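PDB 2J8O: titin from Homo sapiens, which is a giant muscle protein that probably serves as a molecular scaffold and spring of the sarcomere, represented here by two tandem immunoglobulin-like domains. Local coordinates for residues L94-P99 against S129-P134; A100-P105 against Y176-K181; G112-L117 against K189-D194; S123-F128 against R157-L162. All coordinates share one frame; numbering follows the deposited sequence.

Interaction 1 (L94-P99 against S129-P134); sequences LEVEVP and SGKPDP
Val98 and Lys131 form one antiparallel, hydrogen-bonded pair. Their CA atoms are 4.9 Å apart. Lys131 N donates to a lone pair of Val98 O at 2.9 Å, in the carbonyl plane. The return bond from Val98 N to Lys131 O is nearly straight but weak, at 3.3 Å. The touching parts, 96-99 and 129-132, run 111° apart. This is the one bridge between 94-99 and 129-134; the pairing goes on beyond Pro99 through Lys101 and Ser129. Val98 O also receives a CA-H...O contact from Gly130 CA at 3.3 Å.

The Lys131 side chain carries most of the side-chain contact. Its CB presses on the backbone of 94-99, only 3.0 Å from Val96 O. CG stands beside its own backbone N (chi1 -78°), which brings it across the valine branch, 3.7 Å from Val96 CG1. From there the chain folds back. Bends at chi2 and chi4 carry CD and CE away from 94-99 and return the amine to its own segment. NZ donates to Gly130 O at 3.2 Å and is also near Asp133 OD1, a long ion pair. The lysine thus offers its aliphatic root to the valine and keeps its charge by the turn that holds the cis peptide before Pro132.

Tyr18, from a loop of the first domain, packs on Val96, Val98 and Lys131. Asn182 ND2 bonds to both Val98 O and Pro132 O. The contact lies at the domain junction: broken strand 86-102 pairs with strand 14-16 in the first domain and with strand 123-131 in the second.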
loop_
_atom_site.group_PDB
_atom_site.type_symbol
_atom_site.label_atom_id
_atom_site.label_comp_id
_atom_site.label_asym_id
_atom_site.label_seq_id
_atom_site.Cartn_x
_atom_site.Cartn_y
_atom_site.Cartn_z
ATOM N N LEU A 94 -7.771 8.827 -1.552
ATOM C CA LEU A 94 -7.643 7.848 -0.499
ATOM C C LEU A 94 -6.251 7.263 -0.672
ATOM O O LEU A 94 -5.940 6.638 -1.699
ATOM C CB LEU A 94 -8.748 6.787 -0.622
ATOM C CG LEU A 94 -8.705 5.443 0.119
ATOM C CD1 LEU A 94 -8.538 5.618 1.593
ATOM C CD2 LEU A 94 -9.992 4.679 -0.149
ATOM N N GLU A 95 -5.396 7.551 0.300
ATOM C CA GLU A 95 -4.045 7.008 0.318
ATOM C C GLU A 95 -3.872 6.050 1.476
ATOM O O GLU A 95 -4.593 6.118 2.472
ATOM C CB GLU A 95 -3.017 8.122 0.383
ATOM C CG GLU A 95 -3.008 8.970 -0.874
ATOM C CD GLU A 95 -2.208 10.245 -0.708
ATOM O OE1 GLU A 95 -0.954 10.169 -0.626
ATOM O OE2 GLU A 95 -2.846 11.325 -0.665
ATOM N N VAL A 96 -2.926 5.140 1.316
ATOM C CA VAL A 96 -2.650 4.119 2.311
ATOM C C VAL A 96 -1.367 4.504 3.034
ATOM O O VAL A 96 -0.355 4.776 2.394
ATOM C CB VAL A 96 -2.569 2.729 1.648
ATOM C CG1 VAL A 96 -1.907 1.732 2.546
ATOM C CG2 VAL A 96 -3.979 2.250 1.297
ATOM N N GLU A 97 -1.432 4.588 4.361
ATOM C CA GLU A 97 -0.280 4.986 5.163
ATOM C C GLU A 97 0.005 3.865 6.132
ATOM O O GLU A 97 -0.719 3.663 7.095
ATOM C CB GLU A 97 -0.516 6.323 5.881
ATOM C CG GLU A 97 -0.575 7.532 4.933
ATOM C CD GLU A 97 -0.518 8.876 5.656
ATOM O OE1 GLU A 97 -1.273 9.084 6.635
ATOM O OE2 GLU A 97 0.284 9.740 5.239
ATOM N N VAL A 98 1.064 3.119 5.843
ATOM C CA VAL A 98 1.297 1.831 6.449
ATOM C C VAL A 98 2.779 1.726 6.720
ATOM O O VAL A 98 3.574 1.789 5.788
ATOM C CB VAL A 98 0.787 0.717 5.502
ATOM C CG1 VAL A 98 1.460 -0.638 5.752
ATOM C CG2 VAL A 98 -0.744 0.628 5.592
ATOM N N PRO A 99 3.152 1.589 8.005
ATOM C CA PRO A 99 4.541 1.458 8.452
ATOM C C PRO A 99 5.215 0.277 7.802
ATOM O O PRO A 99 4.575 -0.758 7.597
ATOM C CB PRO A 99 4.414 1.188 9.964
ATOM C CG PRO A 99 2.975 0.812 10.190
ATOM C CD PRO A 99 2.204 1.546 9.138
ATOM N N SER A 129 5.928 -4.897 3.290
ATOM C CA SER A 129 4.801 -3.983 3.209
ATOM C C SER A 129 5.280 -2.596 3.539
ATOM O O SER A 129 6.374 -2.429 4.057
ATOM C CB SER A 129 3.758 -4.383 4.221
ATOM O OG SER A 129 3.163 -5.585 3.778
ATOM N N GLY A 130 4.482 -1.597 3.233
ATOM C CA GLY A 130 4.879 -0.232 3.507
ATOM C C GLY A 130 4.300 0.691 2.468
ATOM O O GLY A 130 4.307 0.370 1.287
ATOM N N LYS A 131 3.774 1.823 2.927
ATOM C CA LYS A 131 3.302 2.893 2.067
ATOM C C LYS A 131 3.662 4.273 2.643
ATOM O O LYS A 131 3.149 4.632 3.702
ATOM C CB LYS A 131 1.791 2.770 1.839
ATOM C CG LYS A 131 1.376 1.699 0.824
ATOM C CD LYS A 131 1.824 2.030 -0.601
ATOM C CE LYS A 131 1.646 0.838 -1.534
ATOM N NZ LYS A 131 2.790 -0.124 -1.457
ATOM N N PRO A 132 4.587 5.025 1.980
ATOM C CA PRO A 132 5.529 4.625 0.910
ATOM C C PRO A 132 5.966 3.206 1.226
ATOM O O PRO A 132 6.102 2.921 2.413
ATOM C CB PRO A 132 6.666 5.624 1.088
ATOM C CG PRO A 132 5.955 6.890 1.504
ATOM C CD PRO A 132 4.725 6.464 2.294
ATOM N N ASP A 133 6.313 2.329 0.282
ATOM C CA ASP A 133 7.463 2.410 -0.605
ATOM C C ASP A 133 8.694 2.766 0.227
ATOM O O ASP A 133 9.257 3.857 0.086
ATOM C CB ASP A 133 7.237 3.216 -1.879
ATOM C CG ASP A 133 6.317 2.484 -2.869
ATOM O OD1 ASP A 133 5.980 1.295 -2.614
ATOM O OD2 ASP A 133 5.919 3.100 -3.888
ATOM N N PRO A 134 9.088 1.836 1.124
ATOM C CA PRO A 134 10.241 1.964 2.020
ATOM C C PRO A 134 11.562 1.915 1.304
ATOM O O PRO A 134 11.641 1.400 0.199
ATOM C CB PRO A 134 10.134 0.733 2.920
ATOM C CG PRO A 134 9.367 -0.245 2.130
ATOM C CD PRO A 134 8.384 0.558 1.326
#

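Interaction 2 (A100-P105 against Y176-K181)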
loop_
_atom_site.group_PDB
_atom_site.type_symbol
_atom_site.label_atom_id
_atom_site.label_comp_id
_atom_site.label_asym_id
_atom_site.label_seq_id
_atom_site.Cartn_x
_atom_site.Cartn_y
_atom_site.Cartn_z
ATOM N N ALA A 100 6.492 0.448 7.480
ATOM C CA ALA A 100 7.313 -0.578 6.895
ATOM C C ALA A 100 7.272 -1.872 7.713
ATOM O O ALA A 100 7.230 -1.825 8.927
ATOM C CB ALA A 100 8.733 -0.069 6.793
ATOM N N LYS A 101 7.279 -3.021 7.038
ATOM C CA LYS A 101 7.280 -4.326 7.698
ATOM C C LYS A 101 7.814 -5.369 6.737
ATOM O O LYS A 101 7.354 -5.438 5.588
ATOM C CB LYS A 101 5.866 -4.722 8.126
ATOM C CG LYS A 101 5.841 -5.527 9.416
ATOM C CD LYS A 101 4.588 -6.364 9.543
ATOM C CE LYS A 101 4.687 -7.296 10.755
ATOM N NZ LYS A 101 3.332 -7.419 11.397
ATOM N N ILE A 102 8.801 -6.146 7.190
ATOM C CA ILE A 102 9.334 -7.271 6.437
ATOM C C ILE A 102 8.562 -8.535 6.794
ATOM O O ILE A 102 8.156 -8.695 7.935
ATOM C CB ILE A 102 10.811 -7.487 6.726
ATOM C CG1 ILE A 102 11.628 -6.373 6.071
ATOM C CG2 ILE A 102 11.276 -8.843 6.173
ATOM C CD1 ILE A 102 12.934 -6.093 6.742
ATOM N N HIS A 103 8.349 -9.417 5.804
ATOM C CA HIS A 103 7.550 -10.637 5.990
ATOM C C HIS A 103 8.357 -11.822 5.521
ATOM O O HIS A 103 8.339 -12.164 4.354
ATOM C CB HIS A 103 6.247 -10.605 5.178
ATOM C CG HIS A 103 5.359 -9.428 5.452
ATOM N ND1 HIS A 103 4.593 -9.316 6.594
ATOM C CD2 HIS A 103 5.052 -8.347 4.690
ATOM C CE1 HIS A 103 3.887 -8.201 6.539
ATOM N NE2 HIS A 103 4.146 -7.595 5.394
ATOM N N LEU A 104 9.071 -12.462 6.424
ATOM C CA LEU A 104 9.893 -13.625 6.072
ATOM C C LEU A 104 8.999 -14.835 5.865
ATOM O O LEU A 104 8.199 -15.174 6.739
ATOM C CB LEU A 104 10.872 -13.923 7.193
ATOM C CG LEU A 104 12.040 -12.988 7.369
ATOM C CD1 LEU A 104 12.651 -13.208 8.755
ATOM C CD2 LEU A 104 13.083 -13.277 6.317
ATOM N N PRO A 105 9.134 -15.499 4.724
ATOM C CA PRO A 105 8.285 -16.639 4.450
ATOM C C PRO A 105 8.639 -17.826 5.358
ATOM O O PRO A 105 7.751 -18.496 5.867
ATOM C CB PRO A 105 8.615 -16.971 2.977
ATOM C CG PRO A 105 9.411 -15.812 2.454
ATOM C CD PRO A 105 10.097 -15.252 3.634
ATOM N N TYR A 176 22.818 -12.014 7.217
ATOM C CA TYR A 176 22.416 -10.878 6.385
ATOM C C TYR A 176 21.255 -10.159 6.997
ATOM O O TYR A 176 20.291 -10.782 7.447
ATOM C CB TYR A 176 22.073 -11.312 4.934
ATOM C CG TYR A 176 23.281 -11.812 4.186
ATOM C CD1 TYR A 176 23.624 -13.163 4.206
ATOM C CD2 TYR A 176 24.115 -10.932 3.508
ATOM C CE1 TYR A 176 24.756 -13.637 3.524
ATOM C CE2 TYR A 176 25.258 -11.397 2.828
ATOM C CZ TYR A 176 25.567 -12.744 2.850
ATOM O OH TYR A 176 26.688 -13.191 2.213
ATOM N N VAL A 177 21.344 -8.840 7.027
ATOM C CA VAL A 177 20.295 -8.034 7.662
ATOM C C VAL A 177 19.603 -7.207 6.596
ATOM O O VAL A 177 20.258 -6.475 5.841
ATOM C CB VAL A 177 20.880 -7.109 8.739
ATOM C CG1 VAL A 177 19.784 -6.389 9.466
ATOM C CG2 VAL A 177 21.693 -7.902 9.711
ATOM N N VAL A 178 18.288 -7.357 6.510
ATOM C CA VAL A 178 17.509 -6.603 5.564
ATOM C C VAL A 178 16.637 -5.652 6.359
ATOM O O VAL A 178 16.088 -6.018 7.402
ATOM C CB VAL A 178 16.673 -7.509 4.603
ATOM C CG1 VAL A 178 15.711 -8.418 5.368
ATOM C CG2 VAL A 178 15.889 -6.657 3.613
ATOM N N CYS A 179 16.529 -4.423 5.864
ATOM C CA CYS A 179 15.914 -3.380 6.632
ATOM C C CYS A 179 15.071 -2.480 5.756
ATOM O O CYS A 179 15.557 -1.945 4.752
ATOM C CB CYS A 179 16.976 -2.562 7.358
ATOM S SG CYS A 179 16.201 -1.229 8.285
ATOM N N ALA A 180 13.809 -2.322 6.141
ATOM C CA ALA A 180 12.865 -1.533 5.364
ATOM C C ALA A 180 12.411 -0.364 6.209
ATOM O O ALA A 180 11.979 -0.549 7.348
ATOM C CB ALA A 180 11.663 -2.388 4.935
ATOM N N LYS A 181 12.523 0.838 5.652
ATOM C CA LYS A 181 12.204 2.052 6.386
ATOM C C LYS A 181 11.349 2.989 5.549
ATOM O O LYS A 181 11.650 3.236 4.383
ATOM C CB LYS A 181 13.481 2.804 6.768
ATOM C CG LYS A 181 14.729 1.966 6.932
ATOM C CD LYS A 181 15.960 2.825 6.744
ATOM C CE LYS A 181 17.193 1.968 6.526
ATOM N NZ LYS A 181 17.573 1.242 7.783
#
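Ile102 and Ala100 pack against Val178 and Ala180 through apolar side chains. The two strands belong to different sheets and face each other without hydrogen bonds. Their short axes approach to 6.1 Å, at 158° between directions, so they run nearly antiparallel. The close approach is consistent with the small side chains of Ala100 and Ala180.

The tight part lies at two methyl groups. A chi1 of -72° and an extended chi2 push CD1 of Ile102 out to the other strand. There CD1 meets Val178 O at 3.2 Å. The same methyl lies 3.9 Å from Val178 CG1. Ala100 CB rests on the other backbone in a similar way, 3.3 Å from Ala180 O. Ala180 CB lies close to both residues, 4.1 Å from Ile102 CG1 and 4.2 Å from Ala100 CB.

The outward sides of both strands are loose: Lys101 and Lys181 point away from the partner strand. Leu104, beyond strand 100-102, stays clear of 176-181.

Polar groups from the 174-195 hairpin hold the edge of the first strand: Asn182 OD1 accepts from Ala100 N, and Asp187 OD2 accepts from Ile102 N. Strand 135-140 is the neighbour of 174-182 within its sheet, with Trp138 against Val178 and Ile136 against Ala180. Ile126 of strand 123-131, in the facing sheet, touches both Ile102 and Val178 and places the contact in the core between the two sheets.

Interaction 3 (G112-L117 against K189-D194)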
loop_
_atom_site.group_PDB
_atom_site.type_symbol
_atom_site.label_atom_id
_atom_site.label_comp_id
_atom_site.label_asym_id
_atom_site.label_seq_id
_atom_site.Cartn_x
_atom_site.Cartn_y
_atom_site.Cartn_z
ATOM N N GLY A 112 15.517 -15.839 9.495
ATOM C CA GLY A 112 15.542 -16.423 8.188
ATOM C C GLY A 112 16.674 -17.422 8.078
ATOM O O GLY A 112 17.739 -17.261 8.702
ATOM N N ALA A 113 16.428 -18.472 7.301
ATOM C CA ALA A 113 17.456 -19.400 6.911
ATOM C C ALA A 113 17.328 -19.723 5.425
ATOM O O ALA A 113 16.220 -19.812 4.863
ATOM C CB ALA A 113 17.373 -20.649 7.729
ATOM N N VAL A 114 18.471 -19.846 4.779
ATOM C CA VAL A 114 18.522 -20.351 3.436
ATOM C C VAL A 114 19.771 -21.141 3.429
ATOM O O VAL A 114 20.822 -20.640 3.822
ATOM C CB VAL A 114 18.540 -19.252 2.326
ATOM C CG1 VAL A 114 19.093 -17.941 2.840
ATOM C CG2 VAL A 114 19.337 -19.732 1.109
ATOM N N HIS A 115 19.629 -22.401 3.034
ATOM C CA HIS A 115 20.732 -23.349 3.012
ATOM C C HIS A 115 21.112 -23.599 1.563
ATOM O O HIS A 115 20.261 -23.931 0.732
ATOM C CB HIS A 115 20.335 -24.651 3.718
ATOM C CG HIS A 115 19.581 -24.446 5.008
ATOM N ND1 HIS A 115 20.135 -24.706 6.247
ATOM C CD2 HIS A 115 18.310 -24.036 5.243
ATOM C CE1 HIS A 115 19.242 -24.454 7.188
ATOM N NE2 HIS A 115 18.129 -24.038 6.608
ATOM N N ALA A 116 22.389 -23.417 1.256
ATOM C CA ALA A 116 22.853 -23.458 -0.131
ATOM C C ALA A 116 23.897 -24.522 -0.363
ATOM O O ALA A 116 24.278 -25.261 0.556
ATOM C CB ALA A 116 23.396 -22.092 -0.554
ATOM N N LEU A 117 24.344 -24.605 -1.615
ATOM C CA LEU A 117 25.498 -25.407 -1.970
ATOM C C LEU A 117 26.403 -24.509 -2.800
ATOM O O LEU A 117 25.907 -23.587 -3.455
ATOM C CB LEU A 117 25.052 -26.636 -2.768
ATOM C CG LEU A 117 24.102 -27.605 -2.051
ATOM C CD1 LEU A 117 23.316 -28.434 -3.048
ATOM C CD2 LEU A 117 24.867 -28.510 -1.087
ATOM N N LYS A 189 15.147 -7.614 9.674
ATOM C CA LYS A 189 15.158 -9.044 9.869
ATOM C C LYS A 189 16.522 -9.540 9.502
ATOM O O LYS A 189 17.171 -8.979 8.626
ATOM C CB LYS A 189 14.120 -9.733 8.965
ATOM C CG LYS A 189 12.665 -9.454 9.306
ATOM C CD LYS A 189 12.274 -9.948 10.687
ATOM C CE LYS A 189 11.144 -9.082 11.249
ATOM N NZ LYS A 189 10.326 -9.792 12.239
ATOM N N THR A 190 16.964 -10.590 10.187
ATOM C CA THR A 190 18.201 -11.270 9.836
ATOM C C THR A 190 17.892 -12.554 9.060
ATOM O O THR A 190 16.910 -13.240 9.331
ATOM C CB THR A 190 19.021 -11.529 11.098
ATOM O OG1 THR A 190 19.384 -10.266 11.645
ATOM C CG2 THR A 190 20.305 -12.246 10.798
ATOM N N VAL A 191 18.722 -12.866 8.078
ATOM C CA VAL A 191 18.649 -14.159 7.397
ATOM C C VAL A 191 20.006 -14.823 7.507
ATOM O O VAL A 191 21.014 -14.231 7.114
ATOM C CB VAL A 191 18.242 -13.977 5.924
ATOM C CG1 VAL A 191 18.399 -15.269 5.130
ATOM C CG2 VAL A 191 16.792 -13.461 5.842
ATOM N N GLU A 192 20.065 -16.035 8.063
ATOM C CA GLU A 192 21.336 -16.755 8.042
ATOM C C GLU A 192 21.503 -17.586 6.780
ATOM O O GLU A 192 20.608 -18.323 6.397
ATOM C CB GLU A 192 21.569 -17.622 9.292
ATOM C CG GLU A 192 22.976 -18.263 9.281
ATOM C CD GLU A 192 23.268 -19.190 10.455
ATOM O OE1 GLU A 192 22.383 -19.378 11.310
ATOM O OE2 GLU A 192 24.396 -19.743 10.518
ATOM N N LEU A 193 22.672 -17.499 6.164
ATOM C CA LEU A 193 22.954 -18.274 4.963
ATOM C C LEU A 193 24.048 -19.252 5.292
ATOM O O LEU A 193 25.070 -18.860 5.847
ATOM C CB LEU A 193 23.376 -17.356 3.807
ATOM C CG LEU A 193 24.089 -17.917 2.554
ATOM C CD1 LEU A 193 23.314 -19.034 1.861
ATOM C CD2 LEU A 193 24.390 -16.802 1.557
ATOM N N ASP A 194 23.834 -20.524 4.971
ATOM C CA ASP A 194 24.906 -21.501 5.093
ATOM C C ASP A 194 25.215 -22.204 3.762
ATOM O O ASP A 194 24.372 -22.263 2.848
ATOM C CB ASP A 194 24.659 -22.494 6.242
ATOM C CG ASP A 194 23.651 -23.574 5.895
ATOM O OD1 ASP A 194 23.926 -24.408 4.994
ATOM O OD2 ASP A 194 22.589 -23.614 6.543
#
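His115 and Asp194 meet at a slant on one face of a parallel strand pair, and Val114 meets Val191 and Leu193 on the other. The imidazole and carboxylate are far from coplanar, with planes 66° apart. His115 ND1 is 2.7 Å from Asp194 OD2, but the bond is bent to 118° at the hydrogen and is weak. Asp194 CG lies between its own backbone N and carbonyl carbon (chi1 78°), which turns the carboxylate to the histidine.

On the apolar face the branches are likewise skewed. Val114 CG1 touches Val191 CG1 at 3.6 Å, while Val114 CG2 faces Leu193 CD1 at 4.1 Å. The same leucine methyl reaches Ala116 CB at 3.9 Å. Gly112 comes close to Val191, with CA atoms 3.9 Å apart.

Five backbone bonds tie the strands together. They run from Gly112 N to Thr190 O at 3.0 Å through to Ala116 N with Asp194 O at 2.8 Å. Val114 and Val191 also pack on Ile124 of the facing sheet. A short early strand laid parallel to the last strand is the A'-G pairing of I-set immunoglobulin domains.

Interaction 4 (S123-F128 against R157-L162)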
loop_
_atom_site.group_PDB
_atom_site.type_symbol
_atom_site.label_atom_id
_atom_site.label_comp_id
_atom_site.label_asym_id
_atom_site.label_seq_id
_atom_site.Cartn_x
_atom_site.Cartn_y
_atom_site.Cartn_z
ATOM N N SER A 123 18.718 -16.833 -4.319
ATOM C CA SER A 123 18.025 -15.560 -4.259
ATOM C C SER A 123 17.199 -15.527 -2.991
ATOM O O SER A 123 16.182 -16.221 -2.876
ATOM C CB SER A 123 17.098 -15.331 -5.472
ATOM O OG SER A 123 17.813 -14.833 -6.594
ATOM N N ILE A 124 17.636 -14.713 -2.044
ATOM C CA ILE A 124 16.870 -14.542 -0.842
ATOM C C ILE A 124 15.780 -13.511 -1.079
ATOM O O ILE A 124 15.979 -12.311 -0.892
ATOM C CB ILE A 124 17.750 -14.187 0.366
ATOM C CG1 ILE A 124 18.892 -15.212 0.485
ATOM C CG2 ILE A 124 16.902 -14.218 1.595
ATOM C CD1 ILE A 124 20.159 -14.692 1.128
ATOM N N LYS A 125 14.630 -14.010 -1.509
ATOM C CA LYS A 125 13.481 -13.190 -1.759
ATOM C C LYS A 125 12.715 -12.864 -0.447
ATOM O O LYS A 125 12.182 -13.767 0.213
ATOM C CB LYS A 125 12.589 -13.909 -2.771
ATOM C CG LYS A 125 11.221 -13.280 -2.956
ATOM C CD LYS A 125 10.306 -14.225 -3.698
ATOM C CE LYS A 125 8.894 -13.724 -3.721
ATOM N NZ LYS A 125 8.306 -14.021 -5.061
ATOM N N ILE A 126 12.637 -11.567 -0.116
ATOM C CA ILE A 126 12.045 -11.046 1.112
ATOM C C ILE A 126 10.911 -10.048 0.817
ATOM O O ILE A 126 11.175 -8.907 0.458
ATOM C CB ILE A 126 13.116 -10.285 1.930
ATOM C CG1 ILE A 126 14.270 -11.201 2.357
ATOM C CG2 ILE A 126 12.502 -9.588 3.114
ATOM C CD1 ILE A 126 13.999 -11.998 3.602
ATOM N N PRO A 127 9.649 -10.468 0.969
ATOM C CA PRO A 127 8.541 -9.549 0.754
ATOM C C PRO A 127 8.449 -8.492 1.842
ATOM O O PRO A 127 8.944 -8.678 2.946
ATOM C CB PRO A 127 7.314 -10.461 0.812
ATOM C CG PRO A 127 7.875 -11.851 0.619
ATOM C CD PRO A 127 9.175 -11.820 1.287
ATOM N N PHE A 128 7.802 -7.376 1.549
ATOM C CA PHE A 128 7.647 -6.357 2.566
ATOM C C PHE A 128 6.437 -5.551 2.258
ATOM O O PHE A 128 5.963 -5.549 1.126
ATOM C CB PHE A 128 8.896 -5.463 2.674
ATOM C CG PHE A 128 9.268 -4.768 1.392
ATOM C CD1 PHE A 128 8.493 -3.720 0.892
ATOM C CD2 PHE A 128 10.393 -5.136 0.707
ATOM C CE1 PHE A 128 8.829 -3.073 -0.283
ATOM C CE2 PHE A 128 10.744 -4.484 -0.484
ATOM C CZ PHE A 128 9.960 -3.451 -0.979
ATOM N N ARG A 157 8.285 -2.790 -5.735
ATOM C CA ARG A 157 7.200 -2.235 -4.944
ATOM C C ARG A 157 6.914 -3.051 -3.686
ATOM O O ARG A 157 6.411 -2.504 -2.713
ATOM C CB ARG A 157 5.933 -2.206 -5.792
ATOM C CG ARG A 157 4.869 -1.223 -5.341
ATOM C CD ARG A 157 4.241 -0.613 -6.578
ATOM N NE ARG A 157 5.217 -0.656 -7.679
ATOM C CZ ARG A 157 4.939 -0.402 -8.952
ATOM N NH1 ARG A 157 3.707 -0.056 -9.330
ATOM N NH2 ARG A 157 5.909 -0.487 -9.855
ATOM N N SER A 158 7.242 -4.345 -3.704
ATOM C CA SER A 158 6.653 -5.282 -2.746
ATOM C C SER A 158 7.581 -6.386 -2.281
ATOM O O SER A 158 7.197 -7.191 -1.416
ATOM C CB SER A 158 5.384 -5.911 -3.340
ATOM O OG SER A 158 5.706 -6.688 -4.487
ATOM N N PHE A 159 8.789 -6.437 -2.853
ATOM C CA PHE A 159 9.792 -7.379 -2.419
ATOM C C PHE A 159 11.194 -6.932 -2.782
ATOM O O PHE A 159 11.431 -6.252 -3.808
ATOM C CB PHE A 159 9.525 -8.788 -2.994
ATOM C CG PHE A 159 10.061 -9.009 -4.396
ATOM C CD1 PHE A 159 11.388 -9.357 -4.599
ATOM C CD2 PHE A 159 9.222 -8.886 -5.498
ATOM C CE1 PHE A 159 11.891 -9.566 -5.879
ATOM C CE2 PHE A 159 9.687 -9.084 -6.777
ATOM C CZ PHE A 159 11.046 -9.430 -6.977
ATOM N N THR A 160 12.124 -7.348 -1.937
ATOM C CA THR A 160 13.514 -7.191 -2.224
ATOM C C THR A 160 14.182 -8.530 -2.102
ATOM O O THR A 160 13.849 -9.339 -1.236
ATOM C CB THR A 160 14.220 -6.246 -1.273
ATOM O OG1 THR A 160 15.620 -6.277 -1.586
ATOM C CG2 THR A 160 14.019 -6.676 0.192
ATOM N N SER A 161 15.157 -8.756 -2.957
ATOM C CA SER A 161 15.746 -10.047 -3.017
ATOM C C SER A 161 17.253 -9.896 -3.065
ATOM O O SER A 161 17.760 -9.013 -3.743
ATOM C CB SER A 161 15.220 -10.769 -4.236
ATOM O OG SER A 161 15.668 -12.109 -4.190
ATOM N N LEU A 162 17.969 -10.715 -2.300
ATOM C CA LEU A 162 19.420 -10.710 -2.377
ATOM C C LEU A 162 19.859 -11.917 -3.200
ATOM O O LEU A 162 19.416 -13.060 -2.922
ATOM C CB LEU A 162 20.089 -10.717 -0.998
ATOM C CG LEU A 162 21.629 -10.753 -1.049
ATOM C CD1 LEU A 162 22.202 -9.510 -1.734
ATOM C CD2 LEU A 162 22.287 -10.987 0.328
#
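Segments 123-128 and 157-162 lie on the B and E strands (123-131 and 159-163) of an immunoglobulin sandwich, paired antiparallel from Ile124-Leu162 to Pro127-Phe159. Ile124 and Leu162 exchange two backbone bonds, as do Ile126 and Thr160. A fifth bond joins Phe128 N to Ser158 O at 3.0 Å. Pro127 occupies a non-hydrogen-bonded position opposite Phe159, where its lack of an N-H costs no bond of this pair.

One face carries Ile124, Ile126, Thr160 and Leu162. It turns to the sandwich core, where Trp138 touches Ile126 and Leu162. Ile124 CD1 meets Leu162 CD2 at 4.3 Å, and Ile126 CB lies 4.1 Å from Thr160 CG2. Thr160 OG1 is satisfied elsewhere, by Ile154 O and Trp138 NE1.

The other face carries Lys125, Pro127, Phe159 and Ser161. Lys125 NZ stands 5.3 Å from the Phe159 ring centroid, at most a weak cation-pi attraction. Ser161 CB lies at the edge of that ring, in its plane.

Phe128 covers the start of the E strand. With chi1 at 58° it turns its ring back over its own backbone and across 158-160. Thr160 CB sits at the ring edge, in plane. Ser158 C is 3.9 Å above the ring plane of Phe128, over its centre, and Phe128 CE2 approaches Phe159 C to 3.4 Å.

In the fold
Interactions 2, 3 and 4 build the second immunoglobulin domain, and interaction 1 lies at its junction with the first. Strand 86-102 serves interactions 1 and 2, whose centres are 15 Å apart; Ser129 OG and His103 NE2 link them at 2.8 Å. Strand 123-131 serves interactions 1 and 4. Interactions 2 and 4 are the nearest pair, with centres 8 Å apart, and Ile102 CG2 packs on Ile126 CG2 at 3.4 Å. Interaction 3 joins interaction 4 through Val114 CG1 and Ile124 CG1, 3.6 Å apart. Glycerol, probably from the crystallisation liquor, lies about 3 Å from Gly112, and glycerol is also found about 4 Å from the Ile124 side chain.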